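Local structure of Ifi204 (Mus musculus domesticus, 5YZW) at residues A[41-46]-A[96-101]; A[48-53]-A[78-83]; A[104-109]-A[122-127]; A[134-139]-A[149-154]; A[170-175]-A[183-188]. The protein probably senses DNA in innate immunity, as an interferon-inducible PYHIN family member that recognises DNA through its HIN domains. One frame throughout, in Å; residues are numbered along the deposited sequence.

Contact 1: residues A[41-46]-A[96-101]; sequences TEFFRV and NTLRQR
Leu98 and Phe43 carry this contact, which sets helix 96-103 beside the start of strand 43-48. The strand belongs to the first of two OB-fold units in the HIN domain; the helix lies on the chain leading to the second. Leu98 reaches across with both methyls. Its CD2 rests on the peptide joining Thr41 and Glu42, 3.8 Å from Thr41 C. Its CD1 meets Phe43 CD1 at 4.1 Å, at the edge of the ring and near its plane. Farther along the same ring, Phe43 CE1 comes to 3.8 Å from Arg101 O. No hydrogen bond joins the two segments. Polar bonds behind the contact position it: Glu42 N bonds to Thr39 OG1, and Leu98 N bonds to Ser95 OG where the helix begins. The exposed Arg101 bends at chi3 (86°). Its NH2 ends 3.8 Å from Thr41 O, which lies at the edge of the guanidinium, near its plane.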
# COMPACT_ATOMS: atom_id res chain seq x y z
N THR A 41 4.93 19.09 -0.85
CA THR A 41 6.32 18.64 -0.95
C THR A 41 6.58 17.18 -0.59
O THR A 41 7.67 16.68 -0.88
CB THR A 41 7.23 19.52 -0.07
OG1 THR A 41 6.85 19.39 1.30
CG2 THR A 41 7.12 20.98 -0.49
N GLU A 42 5.63 16.47 0.01
CA GLU A 42 5.86 15.10 0.46
C GLU A 42 4.64 14.24 0.16
O GLU A 42 3.53 14.74 0.01
CB GLU A 42 6.14 15.02 1.96
CG GLU A 42 7.42 15.66 2.44
CD GLU A 42 7.53 15.63 3.94
OE1 GLU A 42 6.76 16.37 4.61
OE2 GLU A 42 8.36 14.84 4.46
N PHE A 43 4.85 12.93 0.06
CA PHE A 43 3.73 12.01 -0.05
C PHE A 43 3.74 11.03 1.10
O PHE A 43 4.79 10.73 1.68
CB PHE A 43 3.70 11.28 -1.40
CG PHE A 43 4.76 10.22 -1.56
CD1 PHE A 43 6.00 10.54 -2.08
CD2 PHE A 43 4.48 8.89 -1.27
CE1 PHE A 43 6.97 9.56 -2.26
CE2 PHE A 43 5.45 7.91 -1.44
CZ PHE A 43 6.69 8.25 -1.95
N PHE A 44 2.57 10.55 1.46
CA PHE A 44 2.40 9.69 2.62
C PHE A 44 1.57 8.49 2.24
O PHE A 44 0.61 8.60 1.47
CB PHE A 44 1.74 10.45 3.78
CG PHE A 44 2.52 11.66 4.23
CD1 PHE A 44 2.33 12.89 3.63
CD2 PHE A 44 3.49 11.55 5.21
CE1 PHE A 44 3.06 14.00 4.04
CE2 PHE A 44 4.23 12.64 5.62
CZ PHE A 44 4.00 13.87 5.04
N ARG A 45 1.93 7.34 2.80
CA ARG A 45 1.13 6.13 2.66
C ARG A 45 0.23 6.00 3.89
O ARG A 45 0.71 6.07 5.02
CB ARG A 45 2.04 4.91 2.48
CG ARG A 45 2.41 4.72 1.04
CD ARG A 45 3.69 3.89 0.87
NE ARG A 45 4.12 3.89 -0.52
CZ ARG A 45 4.94 2.98 -1.05
NH1 ARG A 45 5.42 1.99 -0.30
NH2 ARG A 45 5.28 3.06 -2.33
N VAL A 46 -1.07 5.85 3.65
CA VAL A 46 -2.09 5.95 4.68
C VAL A 46 -2.80 4.62 4.81
O VAL A 46 -3.21 4.02 3.81
CB VAL A 46 -3.12 7.06 4.35
CG1 VAL A 46 -4.17 7.17 5.46
CG2 VAL A 46 -2.41 8.39 4.15
N ASN A 96 4.18 17.47 -10.92
CA ASN A 96 4.18 16.21 -11.64
C ASN A 96 5.33 15.32 -11.19
O ASN A 96 5.19 14.09 -11.18
CB ASN A 96 4.25 16.48 -13.15
CG ASN A 96 3.87 15.27 -13.99
OD1 ASN A 96 4.20 14.13 -13.66
ND2 ASN A 96 3.16 15.51 -15.09
N THR A 97 6.45 15.91 -10.79
CA THR A 97 7.55 15.12 -10.26
C THR A 97 7.16 14.44 -8.95
O THR A 97 7.49 13.26 -8.73
CB THR A 97 8.79 15.99 -10.05
OG1 THR A 97 8.44 17.10 -9.21
CG2 THR A 97 9.28 16.53 -11.38
N LEU A 98 6.45 15.16 -8.07
CA LEU A 98 6.02 14.55 -6.81
C LEU A 98 4.95 13.49 -7.05
O LEU A 98 4.93 12.46 -6.37
CB LEU A 98 5.51 15.62 -5.85
CG LEU A 98 4.98 15.09 -4.51
CD1 LEU A 98 6.03 14.27 -3.77
CD2 LEU A 98 4.51 16.24 -3.64
N ARG A 99 4.07 13.72 -8.03
CA ARG A 99 3.07 12.73 -8.39
C ARG A 99 3.71 11.42 -8.81
O ARG A 99 3.36 10.35 -8.31
CB ARG A 99 2.17 13.26 -9.50
CG ARG A 99 1.19 14.33 -9.05
CD ARG A 99 0.23 14.73 -10.16
NE ARG A 99 -0.73 15.72 -9.69
CZ ARG A 99 -1.92 15.43 -9.16
NH1 ARG A 99 -2.29 14.16 -9.04
NH2 ARG A 99 -2.73 16.40 -8.77
N GLN A 100 4.67 11.48 -9.74
CA GLN A 100 5.25 10.23 -10.20
C GLN A 100 6.12 9.60 -9.12
O GLN A 100 6.13 8.37 -8.98
CB GLN A 100 6.04 10.43 -11.50
CG GLN A 100 6.56 9.12 -12.16
CD GLN A 100 5.63 7.89 -11.98
OE1 GLN A 100 5.91 6.99 -11.18
NE2 GLN A 100 4.53 7.87 -12.72
N ARG A 101 6.82 10.41 -8.33
CA ARG A 101 7.53 9.84 -7.19
C ARG A 101 6.56 9.09 -6.28
O ARG A 101 6.89 8.02 -5.77
CB ARG A 101 8.28 10.94 -6.43
CG ARG A 101 9.52 10.43 -5.73
CD ARG A 101 10.51 11.54 -5.43
NE ARG A 101 10.19 12.18 -4.16
CZ ARG A 101 9.75 13.43 -4.05
NH1 ARG A 101 9.59 14.18 -5.14
NH2 ARG A 101 9.48 13.94 -2.85

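Contact 2: residues A[48-53]-A[78-83]; sequences VFDTAL and YRASCV
The rings of Phe49 and Tyr78 run alongside each other in the same direction. Their planes are nearly parallel, 12° apart, but displaced so that little of one ring covers the other, with centroids 5.0 Å apart. The closest touch is Phe49 CD2 to Tyr78 CE1 at 3.4 Å. The two rings leave their backbones with CG in the same setting, anti to the carbonyl carbon (chi1 -64° and -72°), and this lets them run alongside each other. Outside the contact, the ring of His187 meets that of Phe49 edge-to-face.

Leu53 is the main bump. Its forked end fits a hollow made by Arg79 O, the backbone of Ala80 and the side chain of Val83. CD1 touches Val83 CG2 at 3.7 Å, and CD2 lies 3.7 Å from Ala80 O. Ile77 of strand 74-77 also packs on Leu53 and Val83.

The carboxylate of Asp50 bridges the two loops near Leu53. Ala80 N donates to Asp50 OD2 at 2.8 Å, from above the carboxylate plane and along a bent path. The methyl of Ala80 lies close to the same oxygen. The other oxygen, Asp50 OD1, accepts from Ala52 N at 3.2 Å and so fixes its own loop. These loops follow strands 43-48 and 74-77 of the first OB-fold unit, each with a short 3-10 segment, and the bond from Ala52 N makes an Asx turn.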
# COMPACT_ATOMS: atom_id res chain seq x y z
N VAL A 48 -6.24 3.35 6.46
CA VAL A 48 -7.53 3.86 6.93
C VAL A 48 -8.29 2.68 7.52
O VAL A 48 -8.71 1.77 6.78
CB VAL A 48 -8.32 4.53 5.80
CG1 VAL A 48 -9.68 4.98 6.30
CG2 VAL A 48 -7.50 5.71 5.24
N PHE A 49 -8.46 2.68 8.84
CA PHE A 49 -9.14 1.59 9.53
C PHE A 49 -10.61 1.86 9.84
O PHE A 49 -11.30 0.95 10.34
CB PHE A 49 -8.40 1.24 10.83
CG PHE A 49 -7.01 0.72 10.60
CD1 PHE A 49 -6.81 -0.57 10.12
CD2 PHE A 49 -5.90 1.53 10.83
CE1 PHE A 49 -5.52 -1.06 9.90
CE2 PHE A 49 -4.62 1.04 10.61
CZ PHE A 49 -4.44 -0.26 10.14
N ASP A 50 -11.12 3.07 9.57
CA ASP A 50 -12.56 3.35 9.58
C ASP A 50 -12.99 3.53 8.13
O ASP A 50 -12.86 4.62 7.56
CB ASP A 50 -12.88 4.60 10.41
CG ASP A 50 -14.37 4.80 10.62
OD1 ASP A 50 -15.19 4.16 9.92
OD2 ASP A 50 -14.74 5.63 11.49
N THR A 51 -13.50 2.45 7.53
CA THR A 51 -13.78 2.51 6.10
C THR A 51 -15.01 3.33 5.77
O THR A 51 -15.31 3.51 4.58
CB THR A 51 -13.87 1.09 5.52
OG1 THR A 51 -14.90 0.35 6.20
CG2 THR A 51 -12.54 0.39 5.71
N ALA A 52 -15.70 3.89 6.77
CA ALA A 52 -16.68 4.91 6.45
C ALA A 52 -16.04 6.04 5.65
O ALA A 52 -16.70 6.68 4.83
CB ALA A 52 -17.34 5.47 7.71
N LEU A 53 -14.74 6.25 5.84
CA LEU A 53 -14.01 7.30 5.14
C LEU A 53 -13.82 7.03 3.65
O LEU A 53 -13.26 7.89 2.96
CB LEU A 53 -12.64 7.49 5.81
CG LEU A 53 -12.70 8.20 7.16
CD1 LEU A 53 -11.33 8.21 7.84
CD2 LEU A 53 -13.17 9.62 6.94
N TYR A 78 -7.90 6.03 12.48
CA TYR A 78 -8.77 5.08 13.16
C TYR A 78 -10.23 5.51 13.27
O TYR A 78 -11.07 4.67 13.64
CB TYR A 78 -8.20 4.81 14.56
CG TYR A 78 -6.94 3.98 14.52
CD1 TYR A 78 -7.00 2.61 14.31
CD2 TYR A 78 -5.68 4.57 14.64
CE1 TYR A 78 -5.85 1.84 14.26
CE2 TYR A 78 -4.51 3.80 14.58
CZ TYR A 78 -4.62 2.44 14.39
OH TYR A 78 -3.49 1.66 14.32
N ARG A 79 -10.56 6.76 12.98
CA ARG A 79 -11.92 7.26 13.16
C ARG A 79 -12.32 8.19 12.03
O ARG A 79 -11.50 8.97 11.54
CB ARG A 79 -12.08 8.04 14.48
CG ARG A 79 -11.93 7.20 15.75
CD ARG A 79 -11.39 8.05 16.91
NE ARG A 79 -10.40 7.31 17.70
CZ ARG A 79 -9.08 7.46 17.59
NH1 ARG A 79 -8.57 8.33 16.72
NH2 ARG A 79 -8.26 6.74 18.35
N ALA A 80 -13.60 8.15 11.65
CA ALA A 80 -14.14 9.07 10.65
C ALA A 80 -13.93 10.53 11.05
O ALA A 80 -13.68 11.39 10.19
CB ALA A 80 -15.63 8.79 10.44
N SER A 81 -14.02 10.85 12.35
CA SER A 81 -13.85 12.23 12.81
C SER A 81 -12.46 12.79 12.53
O SER A 81 -12.26 14.00 12.66
CB SER A 81 -14.13 12.35 14.31
OG SER A 81 -13.53 11.27 15.02
N CYS A 82 -11.50 11.95 12.13
CA CYS A 82 -10.14 12.41 11.88
C CYS A 82 -10.02 13.24 10.61
O CYS A 82 -9.00 13.91 10.42
CB CYS A 82 -9.17 11.22 11.77
SG CYS A 82 -9.05 10.12 13.22
N VAL A 83 -11.00 13.17 9.71
CA VAL A 83 -10.85 13.69 8.35
C VAL A 83 -12.02 14.62 8.04
O VAL A 83 -13.17 14.30 8.33
CB VAL A 83 -10.79 12.55 7.31
CG1 VAL A 83 -10.59 13.11 5.91
CG2 VAL A 83 -9.67 11.53 7.66

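Contact 3: residues A[104-109]-A[122-127]; sequences ATPKIS and GEYLVN
Tyr124 reaches from strand 119-132, in the second OB-fold unit of the HIN domain, to the chain that leads into helix 108-112. The tight part lies around its ring and Thr105. Thr105 puts CG2 anti to its backbone N and OG1 beside it (chi1 -78°). The two branches divide the work. Thr105 CG2 presses on the phenol end of the ring, 3.4 Å from Tyr124 CZ. Thr105 OG1 accepts a nearly straight bond from Glu123 N at 2.9 Å. On the strand, Gly122 has no side chain, and its CA lies 3.7 Å from Tyr124 CE2. A CB there would clash with the ring.

The packing is looser toward the helix. Ile108 offers CG1 to Tyr124 CE1 at 4.1 Å, while Leu111 and Leu168 also touch the tyrosine. Glu123, Thr105 and Pro106 are all partly exposed, while Tyr124, Gly122 and Ile108 are buried. The aliphatic part of Glu123 passes Thr105 OG1 loosely, and its carboxylate forms a salt bridge with Arg167. A phenylalanine in place of Tyr124 would probably keep most of the ring packing but leave the carbonyl of Pro106 without its donor. Pro106 crosses the tyrosine at about a right angle, its CD 3.4 Å from Tyr124 OH. That hydroxyl donates to Pro106 O at 2.8 Å, tilted 19° from the carbonyl plane.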
# COMPACT_ATOMS: atom_id res chain seq x y z
N ALA A 104 5.57 5.58 -7.97
CA ALA A 104 6.62 4.81 -8.62
C ALA A 104 6.72 3.42 -8.01
O ALA A 104 6.52 3.23 -6.80
CB ALA A 104 7.96 5.53 -8.50
N THR A 105 7.01 2.45 -8.85
CA THR A 105 7.30 1.09 -8.43
C THR A 105 8.81 0.93 -8.26
O THR A 105 9.56 1.25 -9.20
CB THR A 105 6.78 0.09 -9.45
OG1 THR A 105 5.36 -0.07 -9.29
CG2 THR A 105 7.44 -1.26 -9.25
N PRO A 106 9.29 0.49 -7.10
CA PRO A 106 10.74 0.31 -6.94
C PRO A 106 11.26 -0.77 -7.87
O PRO A 106 10.60 -1.79 -8.09
CB PRO A 106 10.89 -0.11 -5.46
CG PRO A 106 9.54 0.03 -4.84
CD PRO A 106 8.52 0.04 -5.93
N LYS A 107 12.44 -0.54 -8.45
CA LYS A 107 13.05 -1.58 -9.27
C LYS A 107 13.56 -2.72 -8.38
O LYS A 107 14.03 -2.49 -7.25
CB LYS A 107 14.18 -1.02 -10.13
CG LYS A 107 13.71 0.05 -11.14
CD LYS A 107 13.95 -0.36 -12.58
CE LYS A 107 12.89 0.21 -13.52
NZ LYS A 107 13.25 0.03 -14.96
N ILE A 108 13.44 -3.95 -8.88
CA ILE A 108 13.80 -5.12 -8.08
C ILE A 108 15.23 -5.02 -7.57
O ILE A 108 15.51 -5.32 -6.40
CB ILE A 108 13.56 -6.40 -8.91
CG1 ILE A 108 12.06 -6.60 -9.12
CG2 ILE A 108 14.22 -7.62 -8.25
CD1 ILE A 108 11.66 -8.00 -9.49
N SER A 109 16.16 -4.58 -8.43
CA SER A 109 17.55 -4.44 -8.00
C SER A 109 17.66 -3.47 -6.84
O SER A 109 18.49 -3.67 -5.94
CB SER A 109 18.43 -3.96 -9.16
OG SER A 109 17.91 -2.78 -9.75
N GLY A 122 4.18 -1.90 -5.10
CA GLY A 122 4.68 -1.90 -6.46
C GLY A 122 3.82 -2.75 -7.37
O GLY A 122 3.05 -3.61 -6.91
N GLU A 123 3.96 -2.49 -8.67
CA GLU A 123 3.27 -3.24 -9.71
C GLU A 123 4.30 -3.99 -10.53
O GLU A 123 5.19 -3.37 -11.12
CB GLU A 123 2.45 -2.32 -10.61
CG GLU A 123 1.52 -1.37 -9.89
CD GLU A 123 0.73 -0.50 -10.85
OE1 GLU A 123 -0.01 0.39 -10.38
OE2 GLU A 123 0.85 -0.71 -12.07
N TYR A 124 4.16 -5.31 -10.60
CA TYR A 124 5.16 -6.15 -11.25
C TYR A 124 4.48 -7.18 -12.15
O TYR A 124 3.32 -7.54 -11.95
CB TYR A 124 6.04 -6.86 -10.21
CG TYR A 124 6.75 -5.93 -9.28
CD1 TYR A 124 7.94 -5.32 -9.65
CD2 TYR A 124 6.22 -5.62 -8.03
CE1 TYR A 124 8.60 -4.46 -8.79
CE2 TYR A 124 6.87 -4.74 -7.17
CZ TYR A 124 8.06 -4.17 -7.56
OH TYR A 124 8.72 -3.29 -6.71
N LEU A 125 5.24 -7.64 -13.14
CA LEU A 125 4.80 -8.70 -14.04
C LEU A 125 5.14 -10.05 -13.42
O LEU A 125 6.27 -10.26 -12.95
CB LEU A 125 5.47 -8.57 -15.41
CG LEU A 125 5.03 -7.40 -16.29
CD1 LEU A 125 5.95 -6.19 -16.09
CD2 LEU A 125 5.00 -7.83 -17.76
N VAL A 126 4.17 -10.97 -13.43
CA VAL A 126 4.37 -12.32 -12.92
C VAL A 126 4.80 -13.22 -14.07
O VAL A 126 4.27 -13.13 -15.18
CB VAL A 126 3.08 -12.84 -12.27
CG1 VAL A 126 3.36 -14.11 -11.47
CG2 VAL A 126 2.45 -11.75 -11.39
N ASN A 127 5.75 -14.12 -13.80
CA ASN A 127 6.24 -15.02 -14.83
C ASN A 127 6.13 -16.50 -14.46
O ASN A 127 6.31 -17.35 -15.34
CB ASN A 127 7.70 -14.69 -15.19
CG ASN A 127 8.64 -14.78 -14.00
OD1 ASN A 127 8.63 -15.74 -13.24
ND2 ASN A 127 9.48 -13.76 -13.84

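Contact 4: residues A[134-139]-A[149-154]; sequences KFIYYG and VVVYGR
Val149 N donates to Tyr138 O at 2.7 Å, the shortest bond between the two segments of this antiparallel hairpin. Tyr138 N returns a bond to Val149 O at 2.9 Å. Ile136 and Val151 form the next hydrogen-bonded pair, with Ile136 N to Val151 O at 2.8 Å. The side chains of these two pairs share one face of the sheet, where Val151 CG2 meets the edge of the Tyr138 ring. Tyr137 packs beside Val150 on the other face.

At the open end, Tyr152 CD1 stands 3.5 Å above the Phe135 ring, over its centre, with the ring planes at 37°. Val150 CG1 touches the edge of the Phe135 ring, 3.9 Å from CD2. An alanine at Phe135 would probably leave Tyr152 without this ring beneath it and freer to turn. The Lys134 chain runs alongside Tyr152, with Lys134 CB 3.5 Å from Tyr152 CE1.

Strand 135-142 has strand 119-132 on its other side. Strand 145-151 pairs on its far edge with strand 180-183, in parallel.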
# COMPACT_ATOMS: atom_id res chain seq x y z
N LYS A 134 -0.43 -24.75 1.04
CA LYS A 134 -1.30 -23.59 1.26
C LYS A 134 -0.63 -22.26 0.88
O LYS A 134 -1.31 -21.24 0.73
CB LYS A 134 -1.81 -23.53 2.72
CG LYS A 134 -1.96 -24.89 3.45
CD LYS A 134 -2.24 -24.74 4.96
CE LYS A 134 -1.01 -24.28 5.75
NZ LYS A 134 0.27 -24.95 5.41
N PHE A 135 0.66 -22.23 0.62
CA PHE A 135 1.29 -21.00 0.21
C PHE A 135 1.25 -20.97 -1.26
O PHE A 135 1.11 -21.99 -1.84
CB PHE A 135 2.77 -20.99 0.60
CG PHE A 135 2.99 -20.90 2.05
CD1 PHE A 135 2.75 -21.96 2.85
CD2 PHE A 135 3.42 -19.75 2.61
CE1 PHE A 135 2.93 -21.89 4.19
CE2 PHE A 135 3.60 -19.65 3.94
CZ PHE A 135 3.36 -20.73 4.74
N ILE A 136 1.40 -19.80 -1.86
CA ILE A 136 1.48 -19.65 -3.30
C ILE A 136 2.60 -18.67 -3.64
O ILE A 136 2.66 -17.55 -3.11
CB ILE A 136 0.13 -19.23 -3.91
CG1 ILE A 136 0.32 -18.72 -5.33
CG2 ILE A 136 -0.53 -18.18 -3.06
CD1 ILE A 136 -0.96 -18.70 -6.06
N TYR A 137 3.49 -19.11 -4.53
CA TYR A 137 4.74 -18.42 -4.84
C TYR A 137 4.65 -17.88 -6.26
O TYR A 137 4.50 -18.64 -7.21
CB TYR A 137 5.93 -19.39 -4.72
CG TYR A 137 6.11 -20.02 -3.35
CD1 TYR A 137 5.36 -21.12 -2.96
CD2 TYR A 137 7.02 -19.50 -2.43
CE1 TYR A 137 5.51 -21.70 -1.71
CE2 TYR A 137 7.17 -20.06 -1.17
CZ TYR A 137 6.42 -21.16 -0.81
OH TYR A 137 6.58 -21.73 0.44
N TYR A 138 4.72 -16.56 -6.39
CA TYR A 138 4.70 -15.89 -7.69
C TYR A 138 6.11 -15.42 -8.02
O TYR A 138 6.65 -14.54 -7.34
CB TYR A 138 3.73 -14.72 -7.69
CG TYR A 138 2.27 -15.08 -7.57
CD1 TYR A 138 1.56 -15.50 -8.69
CD2 TYR A 138 1.58 -14.93 -6.37
CE1 TYR A 138 0.22 -15.81 -8.60
CE2 TYR A 138 0.23 -15.23 -6.28
CZ TYR A 138 -0.44 -15.68 -7.40
OH TYR A 138 -1.78 -15.99 -7.34
N GLY A 139 6.71 -15.99 -9.06
CA GLY A 139 7.92 -15.42 -9.62
C GLY A 139 7.61 -14.10 -10.31
O GLY A 139 6.76 -14.06 -11.22
N VAL A 149 7.11 -13.50 -4.87
CA VAL A 149 6.07 -13.00 -3.98
C VAL A 149 5.46 -14.20 -3.28
O VAL A 149 4.97 -15.12 -3.94
CB VAL A 149 5.01 -12.19 -4.74
CG1 VAL A 149 3.93 -11.70 -3.78
CG2 VAL A 149 5.66 -11.01 -5.45
N VAL A 150 5.51 -14.22 -1.96
CA VAL A 150 4.98 -15.33 -1.18
C VAL A 150 3.63 -14.90 -0.62
O VAL A 150 3.53 -13.93 0.14
CB VAL A 150 5.94 -15.75 -0.05
CG1 VAL A 150 5.39 -16.95 0.70
CG2 VAL A 150 7.30 -16.09 -0.65
N VAL A 151 2.58 -15.61 -1.02
CA VAL A 151 1.22 -15.32 -0.59
C VAL A 151 0.70 -16.48 0.23
O VAL A 151 0.82 -17.65 -0.16
CB VAL A 151 0.31 -15.02 -1.80
CG1 VAL A 151 -1.11 -14.74 -1.33
CG2 VAL A 151 0.85 -13.81 -2.56
N TYR A 152 0.13 -16.16 1.39
CA TYR A 152 -0.53 -17.12 2.26
C TYR A 152 -1.83 -16.51 2.78
O TYR A 152 -1.91 -15.31 3.01
CB TYR A 152 0.37 -17.49 3.43
CG TYR A 152 -0.24 -18.54 4.32
CD1 TYR A 152 -0.18 -19.88 3.97
CD2 TYR A 152 -0.87 -18.19 5.51
CE1 TYR A 152 -0.74 -20.85 4.77
CE2 TYR A 152 -1.42 -19.16 6.32
CZ TYR A 152 -1.35 -20.48 5.95
OH TYR A 152 -1.90 -21.45 6.75
N GLY A 153 -2.85 -17.35 2.96
CA GLY A 153 -4.07 -16.89 3.61
C GLY A 153 -5.05 -16.19 2.69
O GLY A 153 -5.18 -16.57 1.52
N ARG A 154 -5.73 -15.15 3.19
CA ARG A 154 -6.86 -14.57 2.46
C ARG A 154 -6.49 -14.20 1.03
O ARG A 154 -7.31 -14.37 0.11
CB ARG A 154 -7.41 -13.35 3.22
CG ARG A 154 -6.52 -12.11 3.18
CD ARG A 154 -7.15 -10.93 3.97
NE ARG A 154 -6.10 -10.07 4.49
CZ ARG A 154 -5.51 -9.13 3.75
NH1 ARG A 154 -5.89 -8.93 2.50
NH2 ARG A 154 -4.53 -8.41 4.26

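Contact 5: residues A[170-175]-A[183-188]; sequences CFELTS and RSVRHS
Glu172 and Arg183 are an antiparallel hydrogen-bonded pair in the hairpin of strands 171-175 and 180-183. Glu172 N bonds to Arg183 O at 2.9 Å, and Arg183 N to Glu172 O at 2.8 Å. The arginine side chain then runs out to Thr174, which it crosses at about a right angle. Arg183 NE donates to Thr174 OG1 at 2.9 Å, with the oxygen almost in the guanidinium plane. The same oxygen is also bonded to Gln181 OE1.

This hairpin is part of the second OB-fold unit of the HIN domain. At its other end Cys170 and Phe171 both face Val120 in a G1 beta bulge, where the chain turns a corner. Val185 to Ser188 make a type I turn beside it. Val185 N donates to Ser188 OG at 2.7 Å, nearly straight. Ser188 OG also lies 2.8 Å from Cys170 O. Val185 CG2 touches that carbonyl oxygen at 3.6 Å, and CG1 lies against the Glu172 side chain. Ser188 OG sits over one face of the Phe171 ring, toward the rim. Ser184 CA makes an off-centre CH-pi contact with this ring, 4.2 Å from its centroid.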
# COMPACT_ATOMS: atom_id res chain seq x y z
N CYS A 170 1.81 -2.93 0.53
CA CYS A 170 2.21 -3.26 1.90
C CYS A 170 2.55 -4.75 2.03
O CYS A 170 1.96 -5.46 2.84
CB CYS A 170 1.11 -2.87 2.89
SG CYS A 170 1.63 -2.96 4.64
N PHE A 171 3.52 -5.19 1.23
CA PHE A 171 4.17 -6.48 1.39
C PHE A 171 5.51 -6.32 2.11
O PHE A 171 6.16 -5.28 1.99
CB PHE A 171 4.40 -7.14 0.03
CG PHE A 171 3.21 -7.86 -0.50
CD1 PHE A 171 2.03 -7.20 -0.73
CD2 PHE A 171 3.29 -9.23 -0.78
CE1 PHE A 171 0.92 -7.86 -1.22
CE2 PHE A 171 2.18 -9.90 -1.26
CZ PHE A 171 0.99 -9.22 -1.47
N GLU A 172 5.93 -7.35 2.85
CA GLU A 172 7.17 -7.23 3.62
C GLU A 172 8.34 -7.80 2.85
O GLU A 172 8.29 -8.93 2.36
CB GLU A 172 7.08 -7.92 4.98
CG GLU A 172 8.37 -7.78 5.82
CD GLU A 172 8.26 -8.31 7.25
OE1 GLU A 172 7.17 -8.76 7.65
OE2 GLU A 172 9.28 -8.31 7.97
N LEU A 173 9.41 -7.02 2.77
CA LEU A 173 10.61 -7.42 2.04
C LEU A 173 11.43 -8.31 2.96
O LEU A 173 11.78 -7.90 4.08
CB LEU A 173 11.41 -6.19 1.60
CG LEU A 173 12.80 -6.46 1.04
CD1 LEU A 173 12.59 -7.09 -0.31
CD2 LEU A 173 13.60 -5.16 0.88
N THR A 174 11.71 -9.53 2.52
CA THR A 174 12.49 -10.46 3.32
C THR A 174 13.52 -11.12 2.42
O THR A 174 13.45 -11.03 1.19
CB THR A 174 11.59 -11.51 3.99
OG1 THR A 174 11.17 -12.46 3.02
CG2 THR A 174 10.33 -10.87 4.60
N SER A 175 14.49 -11.78 3.04
CA SER A 175 15.41 -12.59 2.26
C SER A 175 15.63 -13.93 2.94
O SER A 175 15.44 -14.08 4.15
CB SER A 175 16.75 -11.87 2.04
OG SER A 175 17.51 -11.79 3.24
N ARG A 183 6.62 -10.87 1.12
CA ARG A 183 5.69 -11.71 1.85
C ARG A 183 4.41 -10.95 2.18
O ARG A 183 4.44 -9.84 2.73
CB ARG A 183 6.34 -12.20 3.15
CG ARG A 183 7.09 -13.50 3.00
CD ARG A 183 8.04 -13.70 4.15
NE ARG A 183 9.19 -14.50 3.72
CZ ARG A 183 9.17 -15.83 3.61
NH1 ARG A 183 8.06 -16.51 3.88
NH2 ARG A 183 10.26 -16.48 3.22
N SER A 184 3.28 -11.55 1.83
CA SER A 184 2.00 -11.06 2.32
C SER A 184 2.01 -11.04 3.84
O SER A 184 2.55 -11.94 4.49
CB SER A 184 0.88 -11.96 1.81
OG SER A 184 0.91 -13.22 2.48
N VAL A 185 1.42 -9.98 4.41
CA VAL A 185 1.28 -9.80 5.85
C VAL A 185 -0.13 -9.30 6.14
O VAL A 185 -0.95 -9.12 5.24
CB VAL A 185 2.32 -8.82 6.44
CG1 VAL A 185 3.75 -9.42 6.39
CG2 VAL A 185 2.25 -7.49 5.74
N ARG A 186 -0.39 -9.04 7.43
CA ARG A 186 -1.75 -8.78 7.90
C ARG A 186 -2.45 -7.64 7.14
O ARG A 186 -3.66 -7.73 6.86
CB ARG A 186 -1.73 -8.48 9.39
CG ARG A 186 -3.12 -8.31 10.02
CD ARG A 186 -3.01 -8.22 11.52
NE ARG A 186 -4.22 -7.71 12.17
CZ ARG A 186 -5.32 -8.43 12.39
NH1 ARG A 186 -5.38 -9.69 12.01
NH2 ARG A 186 -6.36 -7.87 13.00
N HIS A 187 -1.73 -6.57 6.81
CA HIS A 187 -2.36 -5.42 6.14
C HIS A 187 -2.14 -5.42 4.64
O HIS A 187 -2.41 -4.41 3.98
CB HIS A 187 -1.87 -4.09 6.73
CG HIS A 187 -2.21 -3.91 8.17
ND1 HIS A 187 -1.48 -3.09 9.01
CD2 HIS A 187 -3.19 -4.45 8.93
CE1 HIS A 187 -2.00 -3.14 10.22
NE2 HIS A 187 -3.03 -3.96 10.20
N SER A 188 -1.65 -6.52 4.08
CA SER A 188 -1.35 -6.55 2.65
C SER A 188 -2.62 -6.49 1.82
O SER A 188 -3.72 -6.89 2.23
CB SER A 188 -0.57 -7.82 2.23
OG SER A 188 0.66 -7.92 2.92

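In the fold
Contact 2 lies in the first OB-fold unit, and contact 1 sets strand 43-48 of that unit against the helix that starts the link to the second. Their centres are about 22 Å apart. Contacts 3, 4 and 5 share the sheet of the second unit. Asn127 N of contact 3 probably bonds to Gly139 O of contact 4 at 2.8 Å, between neighbouring strands. Contacts 4 and 5 lie closest, with centres about 11 Å apart. Arg154 NH2 of contact 4 probably bonds to both Ser188 O and Arg186 O of contact 5, and Val149 packs on Phe171. Contact 2 touches contact 5 across the two units, with Phe49 CZ 3.8 Å from His187 CE1. Helices 96-103 and 108-112 link contacts 1 and 3 along the chain.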